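Local coordinates for protein cellulase (Xanthomonas axonopodis pv. citri, PDB 5HOS) that probably hydrolyses internal beta-1,4-glucosidic bonds of cellulose, as an endoglucanase of glycosyl hydrolase family 5 built on a beta/alpha barrel, at residues 35-40 / 52-57; 252-257 / 288-293; 267-272 / 296-301. One frame throughout, in Å; residues are numbered along the deposited sequence.

All three contacts belong to one eight-stranded parallel beta/alpha barrel. Contact 1 comes first along the chain, within the loop from strand 29-34 to helix 57-65. Contacts 2 and 3 interleave, because helix 248-262, strand 267-273, helix 278-293 and strand 298-306 follow in that order; contact 2 pairs the helices and contact 3 the strands. Their centres lie about 9 Å apart, and a probable hydrogen bond joins Thr257 OG1 to Trp298 NE1 at 2.9 Å. They thus form consecutive layers, helices over strands, of one side of the barrel. Contact 1, centred about 30 Å from contact 2 and about 23 Å from contact 3, shapes the first strand's loop across the chain's centre.

Contact 1: 35-40 / 52-57; sequences SGAEIK and YRYPAA
Gly36 and Ala37 meet Tyr52 and Arg53 where the loop between strand 29-34 and helix 57-65 returns past its own beginning, both parts running as irregular loop where they touch. Arg53 N donates to Gly36 O at 3.1 Å in a nearly straight bond (167°), but it comes from above the carbonyl plane. Gly36 has phi 160° and psi -39°, angles that glycine readily adopts, and its CA lies 4.1 Å from Arg53 CG.

Ala37 CB sits over one face of the Tyr54 ring, offset toward the rim, 3.5 Å from CE1: a CH-pi contact. Tyr52 packs by its CB, 3.2 Å from Gly36 O, while Ile39 CG1 lies against the same tyrosine's CA. Within 35-40 the Glu38 carboxylate takes Gly36 N on OE1 (2.8 Å) and Ser35 OG on OE2 (2.6 Å), each from the syn side. Both tyrosine hydroxyls reach Gln92, and Arg53 forms a salt bridge with Glu59.

This loop leaves the C-terminal end of the first barrel strand, the end where beta/alpha barrels typically carry their active sites. One backbone hydrogen bond and apolar packing join its two parts, whereas Glu38 ties residues 35-38 together and would probably be stabilised as an anion by its two donors.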
loop_
_atom_site.group_PDB
_atom_site.type_symbol
_atom_site.label_atom_id
_atom_site.label_comp_id
_atom_site.label_asym_id
_atom_site.label_seq_id
_atom_site.Cartn_x
_atom_site.Cartn_y
_atom_site.Cartn_z
ATOM N N SER A 35 -5.139 -3.473 -8.586
ATOM C CA SER A 35 -6.459 -3.399 -7.996
ATOM C C SER A 35 -7.364 -4.432 -8.646
ATOM O O SER A 35 -7.284 -4.649 -9.851
ATOM C CB SER A 35 -7.058 -2.004 -8.211
ATOM O OG SER A 35 -8.384 -1.960 -7.737
ATOM N N GLY A 36 -8.242 -5.035 -7.850
ATOM C CA GLY A 36 -9.184 -6.033 -8.354
ATOM C C GLY A 36 -9.777 -6.956 -7.310
ATOM O O GLY A 36 -10.942 -7.296 -7.399
ATOM N N ALA A 37 -8.981 -7.390 -6.332
ATOM C CA ALA A 37 -9.456 -8.345 -5.317
ATOM C C ALA A 37 -10.227 -7.670 -4.170
ATOM O O ALA A 37 -10.952 -8.342 -3.429
ATOM C CB ALA A 37 -8.286 -9.164 -4.768
ATOM N N GLU A 38 -10.080 -6.347 -4.048
ATOM C CA GLU A 38 -10.686 -5.561 -2.975
ATOM C C GLU A 38 -12.027 -4.922 -3.345
ATOM O O GLU A 38 -12.728 -4.415 -2.462
ATOM C CB GLU A 38 -9.708 -4.465 -2.513
ATOM C CG GLU A 38 -9.682 -3.149 -3.300
ATOM C CD GLU A 38 -8.965 -3.203 -4.649
ATOM O OE1 GLU A 38 -8.643 -4.302 -5.169
ATOM O OE2 GLU A 38 -8.721 -2.117 -5.207
ATOM N N ILE A 39 -12.371 -4.937 -4.630
ATOM C CA ILE A 39 -13.506 -4.145 -5.137
ATOM C C ILE A 39 -14.870 -4.753 -4.817
ATOM O O ILE A 39 -14.965 -5.915 -4.394
ATOM C CB ILE A 39 -13.385 -3.837 -6.654
ATOM C CG1 ILE A 39 -13.603 -5.090 -7.507
ATOM C CG2 ILE A 39 -12.041 -3.173 -6.958
ATOM C CD1 ILE A 39 -13.540 -4.838 -8.992
ATOM N N LYS A 40 -15.910 -3.935 -5.013
ATOM C CA LYS A 40 -17.310 -4.295 -4.746
ATOM C C LYS A 40 -17.446 -4.886 -3.357
ATOM O O LYS A 40 -17.953 -5.996 -3.183
ATOM C CB LYS A 40 -17.851 -5.247 -5.818
ATOM C CG LYS A 40 -17.684 -4.697 -7.223
ATOM C CD LYS A 40 -18.615 -5.357 -8.225
ATOM C CE LYS A 40 -18.204 -5.045 -9.660
ATOM N NZ LYS A 40 -16.982 -5.777 -10.112
ATOM N N TYR A 52 -15.092 -9.621 -8.102
ATOM C CA TYR A 52 -13.683 -9.266 -7.947
ATOM C C TYR A 52 -12.812 -10.283 -8.694
ATOM O O TYR A 52 -13.300 -11.334 -9.106
ATOM C CB TYR A 52 -13.322 -9.243 -6.457
ATOM C CG TYR A 52 -13.332 -10.606 -5.781
ATOM C CD1 TYR A 52 -14.512 -11.161 -5.298
ATOM C CD2 TYR A 52 -12.142 -11.333 -5.609
ATOM C CE1 TYR A 52 -14.522 -12.401 -4.671
ATOM C CE2 TYR A 52 -12.146 -12.578 -4.995
ATOM C CZ TYR A 52 -13.326 -13.104 -4.520
ATOM O OH TYR A 52 -13.327 -14.333 -3.903
ATOM N N ARG A 53 -11.527 -9.961 -8.842
ATOM C CA ARG A 53 -10.569 -10.784 -9.593
ATOM C C ARG A 53 -9.189 -10.697 -8.958
ATOM O O ARG A 53 -8.883 -9.726 -8.263
ATOM C CB ARG A 53 -10.458 -10.293 -11.045
ATOM C CG ARG A 53 -9.943 -8.860 -11.173
ATOM C CD ARG A 53 -9.653 -8.440 -12.604
ATOM N NE ARG A 53 -8.442 -9.052 -13.161
ATOM C CZ ARG A 53 -8.398 -10.114 -13.973
ATOM N NH1 ARG A 53 -9.507 -10.755 -14.358
ATOM N NH2 ARG A 53 -7.216 -10.549 -14.412
ATOM N N TYR A 54 -8.364 -11.707 -9.220
ATOM C CA TYR A 54 -6.930 -11.631 -8.973
ATOM C C TYR A 54 -6.212 -11.468 -10.318
ATOM O O TYR A 54 -6.777 -11.789 -11.368
ATOM C CB TYR A 54 -6.440 -12.866 -8.202
ATOM C CG TYR A 54 -6.656 -12.749 -6.706
ATOM C CD1 TYR A 54 -7.935 -12.814 -6.157
ATOM C CD2 TYR A 54 -5.579 -12.558 -5.834
ATOM C CE1 TYR A 54 -8.141 -12.689 -4.791
ATOM C CE2 TYR A 54 -5.776 -12.435 -4.466
ATOM C CZ TYR A 54 -7.053 -12.501 -3.947
ATOM O OH TYR A 54 -7.251 -12.382 -2.593
ATOM N N PRO A 55 -4.975 -10.948 -10.301
ATOM C CA PRO A 55 -4.274 -10.735 -11.570
ATOM C C PRO A 55 -3.870 -12.031 -12.287
ATOM O O PRO A 55 -3.542 -13.019 -11.636
ATOM C CB PRO A 55 -3.019 -9.943 -11.154
ATOM C CG PRO A 55 -3.270 -9.477 -9.763
ATOM C CD PRO A 55 -4.163 -10.505 -9.152
ATOM N N ALA A 56 -3.912 -12.022 -13.620
ATOM C CA ALA A 56 -3.333 -13.102 -14.424
ATOM C C ALA A 56 -1.820 -13.097 -14.265
ATOM O O ALA A 56 -1.238 -12.067 -13.972
ATOM C CB ALA A 56 -3.706 -12.935 -15.890
ATOM N N ALA A 57 -1.186 -14.249 -14.471
ATOM C CA ALA A 57 0.273 -14.366 -14.331
ATOM C C ALA A 57 1.053 -13.400 -15.244
ATOM O O ALA A 57 2.083 -12.850 -14.833
ATOM C CB ALA A 57 0.717 -15.806 -14.574
#

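Contact 2: 252-257 / 288-293; sequences RLRSFT and LGYMES
Tyr290 reaches from helix 278-293 to Leu253, Arg254 and Thr257 of helix 248-262, and most of the contact is made by its ring and hydroxyl. The axes of the two short helical segments run nearly parallel, at 19° with a closest approach of 11.2 Å, a gap that the tyrosine bridges. Its CG stands anti to the backbone N (chi1 180°), which carries the ring straight across to the neighbouring helix.

Apolar contacts come at two levels. Leu253 CB approaches the Tyr290 ring obliquely, 4.1 Å from CE2. The leucine's CD1 touches Met291 CG at 4.0 Å, the two side chains crossing at about a right angle.

The polar groups meet by packing, with no hydrogen bond between the segments. Thr257 OG1 lies in the plane of the Tyr290 ring, at its edge, 3.5 Å from CE2. The phenol oxygen of Tyr290 rests 3.5 Å from Arg254 CA and equally close to Thr257 CB. The guanidinium of Arg254 turns a face to the ring's edge: NH1 is 3.9 Å from Tyr290 CE1, and the planes are 80° apart, so the two groups do not stack.

Hydrogen bonds hold the threonine from its own side. Thr257 OG1 donates to Leu253 O at 2.8 Å, and that carbonyl also accepts the helical bond from Thr257 N. The same hydroxyl also meets the indole of Trp298 in strand 298-306, while Met291 packs inward on Trp298 and Trp301.

Such near-parallel packing of neighbouring helices, with side chains reaching in to the strands beneath, is characteristic of the outer layer of a beta/alpha (TIM) barrel, the fold of family 5 glycosyl hydrolases.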
loop_
_atom_site.group_PDB
_atom_site.type_symbol
_atom_site.label_atom_id
_atom_site.label_comp_id
_atom_site.label_asym_id
_atom_site.label_seq_id
_atom_site.Cartn_x
_atom_site.Cartn_y
_atom_site.Cartn_z
ATOM N N ARG A 252 4.677 18.319 -0.973
ATOM C CA ARG A 252 3.814 17.534 -0.084
ATOM C C ARG A 252 4.502 16.342 0.574
ATOM O O ARG A 252 3.940 15.769 1.514
ATOM C CB ARG A 252 2.547 17.092 -0.816
ATOM C CG ARG A 252 1.597 18.251 -1.058
ATOM C CD ARG A 252 0.398 17.823 -1.866
ATOM N NE ARG A 252 -0.572 18.902 -2.060
ATOM C CZ ARG A 252 -1.632 18.830 -2.868
ATOM N NH1 ARG A 252 -1.878 17.728 -3.571
ATOM N NH2 ARG A 252 -2.455 19.869 -2.986
ATOM N N LEU A 253 5.688 15.968 0.081
ATOM C CA LEU A 253 6.545 14.972 0.739
ATOM C C LEU A 253 7.572 15.561 1.698
ATOM O O LEU A 253 8.107 14.832 2.540
ATOM C CB LEU A 253 7.287 14.099 -0.288
ATOM C CG LEU A 253 6.457 13.197 -1.211
ATOM C CD1 LEU A 253 7.363 12.242 -1.979
ATOM C CD2 LEU A 253 5.386 12.407 -0.460
ATOM N N ARG A 254 7.852 16.858 1.596
ATOM C CA ARG A 254 9.017 17.424 2.293
ATOM C C ARG A 254 8.992 17.275 3.830
ATOM O O ARG A 254 9.960 16.771 4.413
ATOM C CB ARG A 254 9.234 18.888 1.900
ATOM C CG ARG A 254 10.601 19.417 2.303
ATOM C CD ARG A 254 10.824 20.842 1.808
ATOM N NE ARG A 254 11.052 20.927 0.362
ATOM C CZ ARG A 254 12.167 20.549 -0.273
ATOM N NH1 ARG A 254 13.212 20.021 0.380
ATOM N NH2 ARG A 254 12.238 20.693 -1.590
ATOM N N SER A 255 7.923 17.716 4.493
ATOM C CA SER A 255 7.905 17.653 5.971
ATOM C C SER A 255 7.888 16.203 6.467
ATOM O O SER A 255 8.587 15.872 7.419
ATOM C CB SER A 255 6.784 18.496 6.595
ATOM O OG SER A 255 5.496 18.052 6.228
ATOM N N PHE A 256 7.147 15.331 5.787
ATOM C CA PHE A 256 7.154 13.897 6.117
ATOM C C PHE A 256 8.561 13.309 6.027
ATOM O O PHE A 256 8.987 12.551 6.910
ATOM C CB PHE A 256 6.184 13.139 5.209
ATOM C CG PHE A 256 6.087 11.669 5.510
ATOM C CD1 PHE A 256 5.559 11.223 6.713
ATOM C CD2 PHE A 256 6.537 10.727 4.591
ATOM C CE1 PHE A 256 5.476 9.863 6.997
ATOM C CE2 PHE A 256 6.450 9.363 4.863
ATOM C CZ PHE A 256 5.925 8.933 6.070
ATOM N N THR A 257 9.288 13.693 4.978
ATOM C CA THR A 257 10.655 13.224 4.763
ATOM C C THR A 257 11.583 13.607 5.922
ATOM O O THR A 257 12.319 12.759 6.448
ATOM C CB THR A 257 11.189 13.726 3.405
ATOM O OG1 THR A 257 10.353 13.199 2.357
ATOM C CG2 THR A 257 12.611 13.275 3.174
ATOM N N LEU A 288 9.507 11.505 -7.906
ATOM C CA LEU A 288 10.304 10.274 -7.988
ATOM C C LEU A 288 11.799 10.556 -7.826
ATOM O O LEU A 288 12.494 9.819 -7.139
ATOM C CB LEU A 288 10.023 9.530 -9.296
ATOM C CG LEU A 288 8.567 9.065 -9.457
ATOM C CD1 LEU A 288 8.329 8.562 -10.869
ATOM C CD2 LEU A 288 8.183 8.003 -8.439
ATOM N N GLY A 289 12.286 11.630 -8.441
ATOM C CA GLY A 289 13.679 12.065 -8.244
ATOM C C GLY A 289 13.982 12.467 -6.811
ATOM O O GLY A 289 15.051 12.156 -6.273
ATOM N N TYR A 290 13.029 13.152 -6.187
ATOM C CA TYR A 290 13.158 13.564 -4.794
ATOM C C TYR A 290 13.336 12.357 -3.866
ATOM O O TYR A 290 14.213 12.363 -2.988
ATOM C CB TYR A 290 11.954 14.427 -4.390
ATOM C CG TYR A 290 11.982 14.902 -2.956
ATOM C CD1 TYR A 290 12.693 16.049 -2.583
ATOM C CD2 TYR A 290 11.304 14.196 -1.964
ATOM C CE1 TYR A 290 12.724 16.475 -1.260
ATOM C CE2 TYR A 290 11.325 14.614 -0.645
ATOM C CZ TYR A 290 12.032 15.749 -0.292
ATOM O OH TYR A 290 12.045 16.134 1.028
ATOM N N MET A 291 12.538 11.309 -4.078
ATOM C CA MET A 291 12.674 10.106 -3.263
ATOM C C MET A 291 14.053 9.445 -3.448
ATOM O O MET A 291 14.671 9.051 -2.454
ATOM C CB MET A 291 11.513 9.133 -3.510
ATOM C CG MET A 291 10.188 9.631 -2.939
ATOM S SD MET A 291 8.865 8.400 -3.006
ATOM C CE MET A 291 8.296 8.658 -4.680
ATOM N N GLU A 292 14.561 9.357 -4.683
ATOM C CA GLU A 292 15.918 8.779 -4.886
ATOM C C GLU A 292 17.025 9.656 -4.279
ATOM O O GLU A 292 17.997 9.132 -3.731
ATOM C CB GLU A 292 16.230 8.341 -6.348
ATOM C CG GLU A 292 15.870 9.281 -7.486
ATOM C CD GLU A 292 16.486 8.870 -8.829
ATOM O OE1 GLU A 292 17.726 8.932 -8.971
ATOM O OE2 GLU A 292 15.735 8.502 -9.761
ATOM N N SER A 293 16.853 10.977 -4.334
ATOM C CA SER A 293 17.760 11.917 -3.642
ATOM C C SER A 293 17.681 11.871 -2.108
ATOM O O SER A 293 18.575 12.378 -1.434
ATOM C CB SER A 293 17.490 13.349 -4.103
ATOM O OG SER A 293 17.657 13.458 -5.503
#

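Contact 3: 267-272 / 296-301; sequences GFLAEF and DVWMGW
Gly267 and Leu269 pair with the backbone of residues 297-300 to join the two parallel strands, neighbours in the TIM-barrel wall, of the beta-alpha-beta unit strand 267-273, helix 278-293, strand 298-306. Gly267 N donates to Val297 O at 2.8 Å, and Met299 N returns a bond of 2.9 Å to Gly267 O, nearly in line with the carbonyl. Further along, Leu269 N reaches Gly300 O at 2.9 Å. Between the bridges Gly267-Trp298 and Phe268-Gly300 the register slips by one residue: a beta bulge at Met299.

Phe268 and Gly300 share one face of the sheet. The phenylalanine ring lies over the glycine backbone, with Gly300 C 3.8 Å above the ring plane and over its centre; Gly300 CA makes a CH-pi contact over the same ring, 4.1 Å from its centroid. Met299 CE comes to the ring's edge, in plane, 3.4 Å from CD2.

The opposite face carries Trp298, Leu269 and Trp301. Leu269 CB sits between the tryptophans, touching CZ3 of Trp298 and CB of Trp301. Gly267 leaves room for the Trp298 ring, whose CE3 approaches Gly267 O obliquely.

Outside this shell, Leu288 of helix 278-293 packs on Trp301, and Ala270 O accepts hydrogen bonds from Ser302 OG and Asn33 ND2. Phe268 and Met299 touch Tyr29 of strand 29-34, the strand that lies next to 298-306 where the barrel closes. A sulfate ion, probably from the crystallisation liquor, lies about 3 Å from the Met299 side chain at its nearest atoms.

With chi1 at 66°, Phe272 swings toward Trp301; their ring planes stand at 89°, and Phe272 CZ meets Trp301 CE3 at 3.4 Å.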
loop_
_atom_site.group_PDB
_atom_site.type_symbol
_atom_site.label_atom_id
_atom_site.label_comp_id
_atom_site.label_asym_id
_atom_site.label_seq_id
_atom_site.Cartn_x
_atom_site.Cartn_y
_atom_site.Cartn_z
ATOM N N GLY A 267 10.433 5.286 4.907
ATOM C CA GLY A 267 9.128 5.529 4.291
ATOM C C GLY A 267 8.890 4.688 3.042
ATOM O O GLY A 267 9.824 4.389 2.277
ATOM N N PHE A 268 7.632 4.305 2.841
ATOM C CA PHE A 268 7.180 3.623 1.618
ATOM C C PHE A 268 5.956 4.372 1.116
ATOM O O PHE A 268 4.940 4.438 1.824
ATOM C CB PHE A 268 6.829 2.159 1.898
ATOM C CG PHE A 268 6.792 1.283 0.660
ATOM C CD1 PHE A 268 5.808 1.438 -0.304
ATOM C CD2 PHE A 268 7.722 0.267 0.488
ATOM C CE1 PHE A 268 5.774 0.617 -1.428
ATOM C CE2 PHE A 268 7.696 -0.553 -0.632
ATOM C CZ PHE A 268 6.725 -0.373 -1.594
ATOM N N LEU A 269 6.046 4.922 -0.093
ATOM C CA LEU A 269 4.933 5.646 -0.689
ATOM C C LEU A 269 4.052 4.628 -1.429
ATOM O O LEU A 269 4.194 4.416 -2.628
ATOM C CB LEU A 269 5.435 6.772 -1.601
ATOM C CG LEU A 269 4.396 7.825 -2.003
ATOM C CD1 LEU A 269 3.945 8.653 -0.807
ATOM C CD2 LEU A 269 4.961 8.736 -3.091
ATOM N N ALA A 270 3.161 3.978 -0.683
ATOM C CA ALA A 270 2.438 2.804 -1.183
ATOM C C ALA A 270 1.301 3.136 -2.151
ATOM O O ALA A 270 0.819 2.245 -2.851
ATOM C CB ALA A 270 1.908 1.962 -0.035
ATOM N N GLU A 271 0.846 4.388 -2.146
ATOM C CA GLU A 271 -0.078 4.873 -3.166
ATOM C C GLU A 271 0.315 6.279 -3.554
ATOM O O GLU A 271 0.550 7.128 -2.684
ATOM C CB GLU A 271 -1.527 4.919 -2.673
ATOM C CG GLU A 271 -2.163 3.570 -2.396
ATOM C CD GLU A 271 -3.666 3.639 -2.190
ATOM O OE1 GLU A 271 -4.273 4.690 -2.516
ATOM O OE2 GLU A 271 -4.244 2.631 -1.704
ATOM N N PHE A 272 0.376 6.497 -4.865
ATOM C CA PHE A 272 0.454 7.828 -5.465
ATOM C C PHE A 272 0.053 7.676 -6.918
ATOM O O PHE A 272 0.173 6.585 -7.491
ATOM C CB PHE A 272 1.863 8.421 -5.365
ATOM C CG PHE A 272 2.894 7.682 -6.170
ATOM C CD1 PHE A 272 3.342 6.420 -5.771
ATOM C CD2 PHE A 272 3.410 8.233 -7.336
ATOM C CE1 PHE A 272 4.278 5.730 -6.520
ATOM C CE2 PHE A 272 4.357 7.550 -8.076
ATOM C CZ PHE A 272 4.791 6.297 -7.674
ATOM N N ASP A 296 18.090 7.793 2.030
ATOM C CA ASP A 296 18.392 7.469 3.430
ATOM C C ASP A 296 17.106 7.165 4.216
ATOM O O ASP A 296 17.121 6.370 5.154
ATOM C CB ASP A 296 19.232 8.568 4.117
ATOM C CG ASP A 296 18.517 9.909 4.195
ATOM O OD1 ASP A 296 17.847 10.305 3.221
ATOM O OD2 ASP A 296 18.639 10.586 5.233
ATOM N N VAL A 297 15.988 7.770 3.811
ATOM C CA VAL A 297 14.698 7.481 4.445
ATOM C C VAL A 297 13.679 6.808 3.517
ATOM O O VAL A 297 12.944 5.961 3.975
ATOM C CB VAL A 297 14.086 8.726 5.122
ATOM C CG1 VAL A 297 15.035 9.265 6.185
ATOM C CG2 VAL A 297 13.739 9.814 4.118
ATOM N N TRP A 298 13.637 7.164 2.236
ATOM C CA TRP A 298 12.690 6.533 1.310
ATOM C C TRP A 298 13.212 5.178 0.842
ATOM O O TRP A 298 14.328 5.086 0.327
ATOM C CB TRP A 298 12.379 7.443 0.126
ATOM C CG TRP A 298 11.519 8.607 0.514
ATOM C CD1 TRP A 298 11.915 9.907 0.668
ATOM C CD2 TRP A 298 10.120 8.573 0.828
ATOM N NE1 TRP A 298 10.843 10.689 1.037
ATOM C CE2 TRP A 298 9.733 9.895 1.155
ATOM C CE3 TRP A 298 9.155 7.553 0.867
ATOM C CZ2 TRP A 298 8.418 10.228 1.497
ATOM C CZ3 TRP A 298 7.847 7.880 1.218
ATOM C CH2 TRP A 298 7.492 9.210 1.530
ATOM N N MET A 299 12.394 4.143 1.056
ATOM C CA MET A 299 12.734 2.749 0.767
ATOM C C MET A 299 11.993 2.182 -0.455
ATOM O O MET A 299 12.440 1.219 -1.060
ATOM C CB MET A 299 12.473 1.879 2.019
ATOM C CG MET A 299 11.067 1.227 2.188
ATOM S SD MET A 299 11.523 -0.341 2.978
ATOM C CE MET A 299 9.905 -1.024 2.804
ATOM N N GLY A 300 10.849 2.755 -0.807
ATOM C CA GLY A 300 10.084 2.248 -1.924
ATOM C C GLY A 300 8.847 3.041 -2.254
ATOM O O GLY A 300 8.425 3.923 -1.497
ATOM N N TRP A 301 8.284 2.732 -3.413
ATOM C CA TRP A 301 7.006 3.308 -3.835
ATOM C C TRP A 301 6.223 2.355 -4.708
ATOM O O TRP A 301 6.790 1.441 -5.301
ATOM C CB TRP A 301 7.197 4.650 -4.548
ATOM C CG TRP A 301 8.221 4.708 -5.692
ATOM C CD1 TRP A 301 9.464 5.255 -5.623
ATOM C CD2 TRP A 301 8.050 4.283 -7.057
ATOM N NE1 TRP A 301 10.095 5.177 -6.836
ATOM C CE2 TRP A 301 9.250 4.590 -7.740
ATOM C CE3 TRP A 301 7.012 3.664 -7.767
ATOM C CZ2 TRP A 301 9.444 4.294 -9.100
ATOM C CZ3 TRP A 301 7.207 3.376 -9.126
ATOM C CH2 TRP A 301 8.411 3.697 -9.772
#